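Local coordinates for protein PAN2-PAN3 deadenylation complex catalytic subunit pan2 (Neurospora crassa, PDB 4CZX) that probably shortens the poly(A) tails of mRNA as catalytic subunit of the PAN deadenylation complex, this chain being its N-terminal WD40 domain, at residues Y25-A30 / T46-A51; L79-G84 / M117-K122; I195-T200 / H248-P253. All coordinates share one frame; numbering follows the deposited sequence.

Contact 1 of 3, residues Y25-A30 / T46-A51; sequences YHAGPA and TQKGFA
Q47 grips the 25-30 loop through its carboxamide: NE2 donates to the carbonyl O of P29 over 2.9 Å, with an N-H...O angle of 154°. The acceptor lies almost in the Q47 amide plane, whereas the donor stands above the P29 carbonyl plane, 39° out of it. A bend at chi2 (-64°) places CD of Q47 3.5 Å from P29 O. CG of Q47 lies 3.3 Å from A27 O, and the CB atoms of Q47 and A27 meet beside it. K48 continues the contact, its CD 3.6 Å from A27 CB. Its NZ also approaches the edge of the H26 ring, a doubtful approach because H26 has two conformers; the ammonium is held by salt bridges to D24 and E70. One water donates to G28 O at 2.7 Å and accepts from Q47 N at 3.1 Å. Behind these groups, T46 to G49 form a type I turn; T46 OG1 accepts from K48 N, making an ST turn, and from F50 N. This turn links strands 41-45 and 50-55 of the sheet that falls in the predicted first WD repeat. An alanine in place of Q47 would probably leave P29 O without its NE2 donor and open a gap beside A27 O. Polar bonding across the contact thus rests mainly on two loop carbonyls, P29 O meeting an amide and G28 O a water, both through Q47.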
loop_
_atom_site.group_PDB
_atom_site.type_symbol
_atom_site.label_atom_id
_atom_site.label_comp_id
_atom_site.label_asym_id
_atom_site.label_seq_id
_atom_site.Cartn_x
_atom_site.Cartn_y
_atom_site.Cartn_z
ATOM N N TYR A 25 -3.933 19.326 5.136
ATOM C CA TYR A 25 -3.435 20.486 5.891
ATOM C C TYR A 25 -2.443 21.366 5.111
ATOM O O TYR A 25 -2.536 22.605 5.104
ATOM C CB TYR A 25 -2.783 19.995 7.182
ATOM C CG TYR A 25 -2.239 21.083 8.066
ATOM C CD1 TYR A 25 -3.091 21.934 8.752
ATOM C CD2 TYR A 25 -0.859 21.248 8.235
ATOM C CE1 TYR A 25 -2.604 22.925 9.572
ATOM C CE2 TYR A 25 -0.361 22.244 9.056
ATOM C CZ TYR A 25 -1.244 23.079 9.722
ATOM O OH TYR A 25 -0.777 24.070 10.547
ATOM N N HIS A 26 -1.498 20.726 4.433
ATOM C CA HIS A 26 -0.434 21.369 3.655
ATOM C C HIS A 26 -0.967 22.265 2.548
ATOM O O HIS A 26 -0.281 23.159 2.048
ATOM C CB HIS A 26 0.460 20.299 3.017
ATOM C CG HIS A 26 -0.206 19.559 1.897
ATOM N ND1 HIS A 26 -1.073 18.505 2.109
ATOM C CD2 HIS A 26 -0.160 19.742 0.555
ATOM C CE1 HIS A 26 -1.521 18.065 0.947
ATOM N NE2 HIS A 26 -0.978 18.794 -0.012
ATOM N N ALA A 27 -2.185 21.966 2.109
ATOM C CA ALA A 27 -2.756 22.638 0.948
ATOM C C ALA A 27 -3.473 23.950 1.304
ATOM O O ALA A 27 -3.821 24.723 0.414
ATOM C CB ALA A 27 -3.709 21.695 0.211
ATOM N N GLY A 28 -3.682 24.205 2.595
ATOM C CA GLY A 28 -4.198 25.497 3.025
ATOM C C GLY A 28 -5.479 25.437 3.847
ATOM O O GLY A 28 -5.949 24.360 4.203
ATOM N N PRO A 29 -6.050 26.605 4.158
ATOM C CA PRO A 29 -7.268 26.697 4.977
ATOM C C PRO A 29 -8.506 26.233 4.232
ATOM O O PRO A 29 -8.425 25.841 3.066
ATOM C CB PRO A 29 -7.362 28.195 5.289
ATOM C CG PRO A 29 -6.763 28.835 4.075
ATOM C CD PRO A 29 -5.588 27.932 3.717
ATOM N N ALA A 30 -9.651 26.284 4.909
ATOM C CA ALA A 30 -10.917 25.915 4.290
ATOM C C ALA A 30 -11.159 26.692 2.989
ATOM O O ALA A 30 -10.727 27.842 2.844
ATOM C CB ALA A 30 -12.070 26.138 5.275
ATOM N N THR A 46 -12.064 21.525 2.092
ATOM C CA THR A 46 -10.607 21.757 2.026
ATOM C C THR A 46 -10.137 22.075 0.613
ATOM O O THR A 46 -10.867 21.890 -0.360
ATOM C CB THR A 46 -9.765 20.521 2.514
ATOM O OG1 THR A 46 -9.726 19.524 1.484
ATOM C CG2 THR A 46 -10.321 19.917 3.810
ATOM N N GLN A 47 -8.878 22.497 0.506
ATOM C CA GLN A 47 -8.298 22.897 -0.765
ATOM C C GLN A 47 -8.056 21.713 -1.706
ATOM O O GLN A 47 -7.615 21.913 -2.840
ATOM C CB GLN A 47 -6.974 23.653 -0.525
ATOM C CG GLN A 47 -7.127 24.945 0.288
ATOM C CD GLN A 47 -7.962 25.973 -0.437
ATOM O OE1 GLN A 47 -8.007 25.979 -1.667
ATOM N NE2 GLN A 47 -8.650 26.844 0.321
ATOM N N LYS A 48 -8.310 20.489 -1.230
ATOM C CA LYS A 48 -8.144 19.292 -2.055
ATOM C C LYS A 48 -9.445 18.492 -2.131
ATOM O O LYS A 48 -9.466 17.346 -2.583
ATOM C CB LYS A 48 -7.008 18.408 -1.521
ATOM C CG LYS A 48 -5.606 19.016 -1.726
ATOM C CD LYS A 48 -4.585 18.373 -0.785
ATOM C CE LYS A 48 -4.266 16.930 -1.179
ATOM N NZ LYS A 48 -3.780 16.091 -0.028
ATOM N N GLY A 49 -10.533 19.085 -1.679
ATOM C CA GLY A 49 -11.827 18.441 -1.846
ATOM C C GLY A 49 -12.325 17.549 -0.720
ATOM O O GLY A 49 -13.288 16.802 -0.907
ATOM N N PHE A 50 -11.713 17.611 0.457
ATOM C CA PHE A 50 -12.349 16.926 1.592
ATOM C C PHE A 50 -13.547 17.738 2.086
ATOM O O PHE A 50 -13.486 18.971 2.165
ATOM C CB PHE A 50 -11.361 16.705 2.745
ATOM C CG PHE A 50 -11.191 15.263 3.118
ATOM C CD1 PHE A 50 -12.124 14.627 3.934
ATOM C CD2 PHE A 50 -10.107 14.545 2.661
ATOM C CE1 PHE A 50 -11.964 13.287 4.273
ATOM C CE2 PHE A 50 -9.939 13.206 2.996
ATOM C CZ PHE A 50 -10.864 12.576 3.806
ATOM N N ALA A 51 -14.636 17.036 2.392
ATOM C CA ALA A 51 -15.802 17.624 3.037
ATOM C C ALA A 51 -15.874 17.113 4.460
ATOM O O ALA A 51 -15.818 15.891 4.689
ATOM C CB ALA A 51 -17.080 17.261 2.284
HETATM O O HOH W 1 -6.689 22.258 2.627
#

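Contact 2 of 3, residues L79-G84 / M117-K122; sequences LFVDKG and MSFTSK
L79 to V81 and M117 to F119 run only 30° apart in direction, yet their nearest CA atoms, those of L79 and S118, stay 7.6 Å apart, and no hydrogen bond crosses. The side chains fill that separation. L79 gives the largest share: with CD1 anti to CA (chi2 180°), this methyl lies over one face of the F119 ring, 4.2 Å from the ring centroid and 14° off the normal, a CH-pi contact. CD2 of L79 meets CE2 of the same ring. M117, extended beyond CG, reaches L79 tip to tip, with CG 3.7 Å from L79 CD1 and CE 3.9 Å from L79 CG. V81 crosses F119 obliquely, its CG1 3.7 Å from CE1, and the carbonyl O of F80 comes within 3.6 Å of F119 CZ. I127 of strand 126-131 touches L79, M117 and F119, so the cluster extends into the next strand. M117 N is hydrogen-bonded to Q77 OE1, a polar link close to the apolar core. Strands 77-80 and 114-119 are each the first of a four-stranded antiparallel sheet, in the predicted second and third WD repeats, and this apolar seam between successive sheets is that of neighbouring blades in a beta-propeller.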
loop_
_atom_site.group_PDB
_atom_site.type_symbol
_atom_site.label_atom_id
_atom_site.label_comp_id
_atom_site.label_asym_id
_atom_site.label_seq_id
_atom_site.Cartn_x
_atom_site.Cartn_y
_atom_site.Cartn_z
ATOM N N LEU A 79 -24.400 22.559 -1.813
ATOM C CA LEU A 79 -25.846 22.821 -1.831
ATOM C C LEU A 79 -26.543 21.680 -1.106
ATOM O O LEU A 79 -26.007 20.569 -1.039
ATOM C CB LEU A 79 -26.403 22.948 -3.249
ATOM C CG LEU A 79 -26.190 24.240 -4.047
ATOM C CD1 LEU A 79 -26.842 24.081 -5.409
ATOM C CD2 LEU A 79 -26.750 25.457 -3.314
ATOM N N PHE A 80 -27.732 21.957 -0.575
ATOM C CA PHE A 80 -28.431 21.008 0.278
ATOM C C PHE A 80 -29.847 20.715 -0.180
ATOM O O PHE A 80 -30.624 21.641 -0.466
ATOM C CB PHE A 80 -28.462 21.535 1.715
ATOM C CG PHE A 80 -27.113 21.877 2.240
ATOM C CD1 PHE A 80 -26.271 20.880 2.713
ATOM C CD2 PHE A 80 -26.656 23.193 2.218
ATOM C CE1 PHE A 80 -24.994 21.184 3.170
ATOM C CE2 PHE A 80 -25.390 23.507 2.682
ATOM C CZ PHE A 80 -24.557 22.503 3.162
ATOM N N VAL A 81 -30.179 19.422 -0.234
ATOM C CA VAL A 81 -31.542 18.962 -0.506
ATOM C C VAL A 81 -31.917 17.866 0.486
ATOM O O VAL A 81 -31.086 17.438 1.288
ATOM C CB VAL A 81 -31.701 18.441 -1.948
ATOM C CG1 VAL A 81 -31.261 19.524 -2.954
ATOM C CG2 VAL A 81 -30.896 17.181 -2.153
ATOM N N ASP A 82 -33.170 17.425 0.455
ATOM C CA ASP A 82 -33.621 16.420 1.412
ATOM C C ASP A 82 -32.782 15.139 1.378
ATOM O O ASP A 82 -32.397 14.626 2.426
ATOM C CB ASP A 82 -35.099 16.092 1.173
ATOM C CG ASP A 82 -36.014 17.230 1.586
ATOM O OD1 ASP A 82 -35.569 18.096 2.372
ATOM O OD2 ASP A 82 -37.176 17.265 1.127
ATOM N N LYS A 83 -32.472 14.643 0.183
ATOM C CA LYS A 83 -31.776 13.354 0.058
ATOM C C LYS A 83 -30.301 13.406 0.459
ATOM O O LYS A 83 -29.734 12.405 0.900
ATOM C CB LYS A 83 -31.886 12.831 -1.374
ATOM C CG LYS A 83 -33.244 12.227 -1.733
ATOM C CD LYS A 83 -33.456 12.298 -3.239
ATOM C CE LYS A 83 -34.401 11.222 -3.757
ATOM N NZ LYS A 83 -34.502 11.292 -5.250
ATOM N N GLY A 84 -29.665 14.558 0.291
ATOM C CA GLY A 84 -28.263 14.663 0.645
ATOM C C GLY A 84 -27.625 15.989 0.296
ATOM O O GLY A 84 -28.311 16.993 0.105
ATOM N N MET A 117 -22.725 26.917 -8.381
ATOM C CA MET A 117 -23.992 26.346 -8.793
ATOM C C MET A 117 -25.149 26.852 -7.972
ATOM O O MET A 117 -24.972 27.370 -6.861
ATOM C CB MET A 117 -23.929 24.846 -8.704
ATOM C CG MET A 117 -23.691 24.423 -7.359
ATOM S SD MET A 117 -23.716 22.656 -7.486
ATOM C CE MET A 117 -23.199 22.448 -5.885
ATOM N N SER A 118 -26.339 26.686 -8.526
ATOM C CA SER A 118 -27.555 27.167 -7.884
ATOM C C SER A 118 -28.734 26.306 -8.283
ATOM O O SER A 118 -28.675 25.567 -9.264
ATOM C CB SER A 118 -27.833 28.626 -8.271
ATOM O OG SER A 118 -28.286 28.708 -9.614
ATOM N N PHE A 119 -29.819 26.422 -7.536
ATOM C CA PHE A 119 -31.073 25.853 -7.982
ATOM C C PHE A 119 -31.629 26.720 -9.106
ATOM O O PHE A 119 -31.060 27.768 -9.437
ATOM C CB PHE A 119 -32.041 25.720 -6.806
ATOM C CG PHE A 119 -31.528 24.800 -5.732
ATOM C CD1 PHE A 119 -31.434 23.438 -5.970
ATOM C CD2 PHE A 119 -31.108 25.296 -4.506
ATOM C CE1 PHE A 119 -30.940 22.576 -5.001
ATOM C CE2 PHE A 119 -30.609 24.443 -3.535
ATOM C CZ PHE A 119 -30.535 23.076 -3.780
ATOM N N THR A 120 -32.715 26.264 -9.715
ATOM C CA THR A 120 -33.290 26.950 -10.859
ATOM C C THR A 120 -34.783 27.148 -10.602
ATOM O O THR A 120 -35.176 27.474 -9.487
ATOM C CB THR A 120 -33.056 26.166 -12.176
ATOM O OG1 THR A 120 -33.794 24.934 -12.154
ATOM C CG2 THR A 120 -31.557 25.867 -12.364
ATOM N N SER A 121 -35.606 26.929 -11.617
ATOM C CA SER A 121 -37.040 27.161 -11.479
ATOM C C SER A 121 -37.769 25.926 -10.952
ATOM O O SER A 121 -39.001 25.925 -10.857
ATOM C CB SER A 121 -37.650 27.583 -12.818
ATOM O OG SER A 121 -37.628 26.509 -13.743
ATOM N N LYS A 122 -37.014 24.895 -10.585
ATOM C CA LYS A 122 -37.627 23.592 -10.311
ATOM C C LYS A 122 -37.399 23.109 -8.886
ATOM O O LYS A 122 -37.263 21.910 -8.634
ATOM C CB LYS A 122 -37.113 22.561 -11.314
ATOM C CG LYS A 122 -37.401 22.963 -12.752
ATOM C CD LYS A 122 -36.944 21.926 -13.752
ATOM C CE LYS A 122 -37.062 22.497 -15.156
ATOM N NZ LYS A 122 -36.472 21.590 -16.174
#

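Contact 3 of 3, residues I195-T200 / H248-P253; sequences INDLDT and HVRMHP
D197 and D199 both hold CG anti to the backbone N (chi1 -156° and -160°), which puts each CG on the side facing strand 248-251, while R250 bends at chi2 and brings CD 3.4 Å from D199 OD2. Beyond that bend, R250 NH1 forms a salt bridge with D197 OD1 at 2.9 Å, meeting the syn side of the carboxylate with the acceptor near the guanidinium plane. The same NH1 also donates to V249 O, 3.0 Å away, so two acceptors restrain its rotation. D197 OD2 accepts from V249 N at 3.1 Å, approached from above the carboxylate plane, and more weakly from H248 ND1, whose ring presents its edge. D199 OD2 accepts from M251 N at 2.7 Å on its anti side. The strand segments 197-200 and 248-251 are nearly parallel, 8° apart with axes 6.0 Å from one another, but the amides of V249 and M251 go to aspartate side chains, while H248 and R250 pair by backbone with V262 and I260. Each strand is an edge strand of its own sheet; the contact thus joins successive blades of the WD40 propeller near its middle. N196 and D197 both face C208, a classic beta bulge. N196 ND2 sits 3.5 Å from H248 CE1 and is hydrogen-bonded to A247 O; its side chain also lies close to a bound MES molecule. Two waters bridge the strands, one between N196 O and H248 ND1, the other donating to D197 OD1 and accepting from R250 NH2. Farther out, R250 NE pairs with D294 and D199 OD1 with K160, a run of opposite charges that would be expected to stabilise both aspartates as carboxylates in this buried setting.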
loop_
_atom_site.group_PDB
_atom_site.type_symbol
_atom_site.label_atom_id
_atom_site.label_comp_id
_atom_site.label_asym_id
_atom_site.label_seq_id
_atom_site.Cartn_x
_atom_site.Cartn_y
_atom_site.Cartn_z
ATOM N N ILE A 195 -16.035 40.191 -7.301
ATOM C CA ILE A 195 -17.035 40.016 -6.268
ATOM C C ILE A 195 -16.498 38.929 -5.349
ATOM O O ILE A 195 -16.221 37.829 -5.802
ATOM C CB ILE A 195 -18.381 39.637 -6.884
ATOM C CG1 ILE A 195 -19.013 40.891 -7.517
ATOM C CG2 ILE A 195 -19.323 39.029 -5.832
ATOM C CD1 ILE A 195 -20.174 40.618 -8.429
ATOM N N ASN A 196 -16.295 39.261 -4.079
ATOM C CA ASN A 196 -15.796 38.305 -3.101
ATOM C C ASN A 196 -16.931 37.487 -2.455
ATOM O O ASN A 196 -16.699 36.421 -1.874
ATOM C CB ASN A 196 -15.004 39.033 -2.011
ATOM C CG ASN A 196 -14.160 38.085 -1.190
ATOM O OD1 ASN A 196 -13.428 37.274 -1.742
ATOM N ND2 ASN A 196 -14.279 38.157 0.129
ATOM N N ASP A 197 -18.152 38.003 -2.554
ATOM C CA ASP A 197 -19.305 37.353 -1.939
ATOM C C ASP A 197 -20.603 37.889 -2.528
ATOM O O ASP A 197 -20.705 39.066 -2.890
ATOM C CB ASP A 197 -19.303 37.563 -0.417
ATOM C CG ASP A 197 -20.091 36.471 0.333
ATOM O OD1 ASP A 197 -20.711 35.615 -0.330
ATOM O OD2 ASP A 197 -20.069 36.463 1.584
ATOM N N LEU A 198 -21.605 37.019 -2.599
ATOM C CA LEU A 198 -22.934 37.392 -3.055
ATOM C C LEU A 198 -23.969 36.633 -2.231
ATOM O O LEU A 198 -23.818 35.437 -1.996
ATOM C CB LEU A 198 -23.112 37.089 -4.556
ATOM C CG LEU A 198 -24.504 37.427 -5.140
ATOM C CD1 LEU A 198 -24.424 37.855 -6.603
ATOM C CD2 LEU A 198 -25.507 36.277 -5.000
ATOM N N ASP A 199 -25.008 37.332 -1.790
ATOM C CA ASP A 199 -26.183 36.662 -1.237
ATOM C C ASP A 199 -27.416 37.339 -1.795
ATOM O O ASP A 199 -27.343 38.459 -2.307
ATOM C CB ASP A 199 -26.191 36.687 0.297
ATOM C CG ASP A 199 -27.107 35.608 0.888
ATOM O OD1 ASP A 199 -27.496 34.697 0.128
ATOM O OD2 ASP A 199 -27.430 35.675 2.090
ATOM N N THR A 200 -28.557 36.664 -1.701
ATOM C CA THR A 200 -29.782 37.234 -2.215
ATOM C C THR A 200 -30.986 36.636 -1.498
ATOM O O THR A 200 -30.963 35.473 -1.110
ATOM C CB THR A 200 -29.898 37.024 -3.758
ATOM O OG1 THR A 200 -31.181 37.465 -4.211
ATOM C CG2 THR A 200 -29.715 35.553 -4.138
ATOM N N HIS A 248 -17.560 39.864 3.428
ATOM C CA HIS A 248 -18.646 38.894 3.285
ATOM C C HIS A 248 -19.970 39.468 3.739
ATOM O O HIS A 248 -20.019 40.409 4.551
ATOM C CB HIS A 248 -18.340 37.614 4.070
ATOM C CG HIS A 248 -17.001 37.036 3.743
ATOM N ND1 HIS A 248 -16.771 36.293 2.605
ATOM C CD2 HIS A 248 -15.813 37.142 4.377
ATOM C CE1 HIS A 248 -15.492 35.966 2.555
ATOM N NE2 HIS A 248 -14.892 36.465 3.620
ATOM N N VAL A 249 -21.042 38.896 3.200
ATOM C CA VAL A 249 -22.384 39.345 3.509
ATOM C C VAL A 249 -23.381 38.196 3.370
ATOM O O VAL A 249 -23.270 37.342 2.481
ATOM C CB VAL A 249 -22.810 40.531 2.603
ATOM C CG1 VAL A 249 -22.946 40.083 1.145
ATOM C CG2 VAL A 249 -24.089 41.185 3.113
ATOM N N ARG A 250 -24.333 38.170 4.292
ATOM C CA ARG A 250 -25.464 37.259 4.212
ATOM C C ARG A 250 -26.723 38.018 4.571
ATOM O O ARG A 250 -26.715 38.829 5.497
ATOM C CB ARG A 250 -25.301 36.068 5.159
ATOM C CG ARG A 250 -24.243 35.058 4.743
ATOM C CD ARG A 250 -24.667 34.300 3.496
ATOM N NE ARG A 250 -23.702 33.263 3.115
ATOM C CZ ARG A 250 -22.788 33.402 2.162
ATOM N NH1 ARG A 250 -22.662 34.552 1.498
ATOM N NH2 ARG A 250 -21.980 32.394 1.884
ATOM N N MET A 251 -27.804 37.741 3.846
ATOM C CA MET A 251 -29.121 38.237 4.239
ATOM C C MET A 251 -29.569 37.481 5.476
ATOM O O MET A 251 -29.364 36.267 5.578
ATOM C CB MET A 251 -30.146 38.054 3.120
ATOM C CG MET A 251 -29.871 38.900 1.892
ATOM S SD MET A 251 -29.897 40.669 2.248
ATOM C CE MET A 251 -31.594 40.939 2.784
ATOM N N HIS A 252 -30.160 38.203 6.421
ATOM C CA HIS A 252 -30.712 37.594 7.618
ATOM C C HIS A 252 -31.997 36.866 7.232
ATOM O O HIS A 252 -32.888 37.469 6.636
ATOM C CB HIS A 252 -30.974 38.655 8.686
ATOM C CG HIS A 252 -31.075 38.104 10.071
ATOM N ND1 HIS A 252 -32.133 37.322 10.486
ATOM C CD2 HIS A 252 -30.253 38.225 11.141
ATOM C CE1 HIS A 252 -31.952 36.976 11.748
ATOM N NE2 HIS A 252 -30.820 37.514 12.170
ATOM N N PRO A 253 -32.087 35.566 7.552
ATOM C CA PRO A 253 -33.223 34.737 7.119
ATOM C C PRO A 253 -34.533 35.076 7.828
ATOM O O PRO A 253 -35.603 34.691 7.338
ATOM C CB PRO A 253 -32.768 33.311 7.464
ATOM C CG PRO A 253 -31.823 33.489 8.587
ATOM C CD PRO A 253 -31.100 34.788 8.321
HETATM O O HOH W 2 -17.390 34.822 0.057
HETATM O O HOH W 3 -20.012 32.739 -0.336
#

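In the fold
All three contacts lie in the PAN2 N-terminal beta-propeller and follow one another along the chain. Contacts 2 and 3 each join edge strands of successive sheets, the former by apolar groups and the latter by a salt bridge and aspartate-to-amide hydrogen bonds, whereas contact 1 joins a loop to a turn at the surface. Contact 3 lies deepest, its centre about 7 Å from that of the chain, against 16 Å for contact 1 and 14 Å for contact 2. The centre of contact 2 is about 18 Å from that of contact 3 and about 24 Å from that of contact 1. None touches another. The metal-dependent exonuclease domain is absent from this chain; the MES beside contact 3 probably comes from the crystallisation liquor.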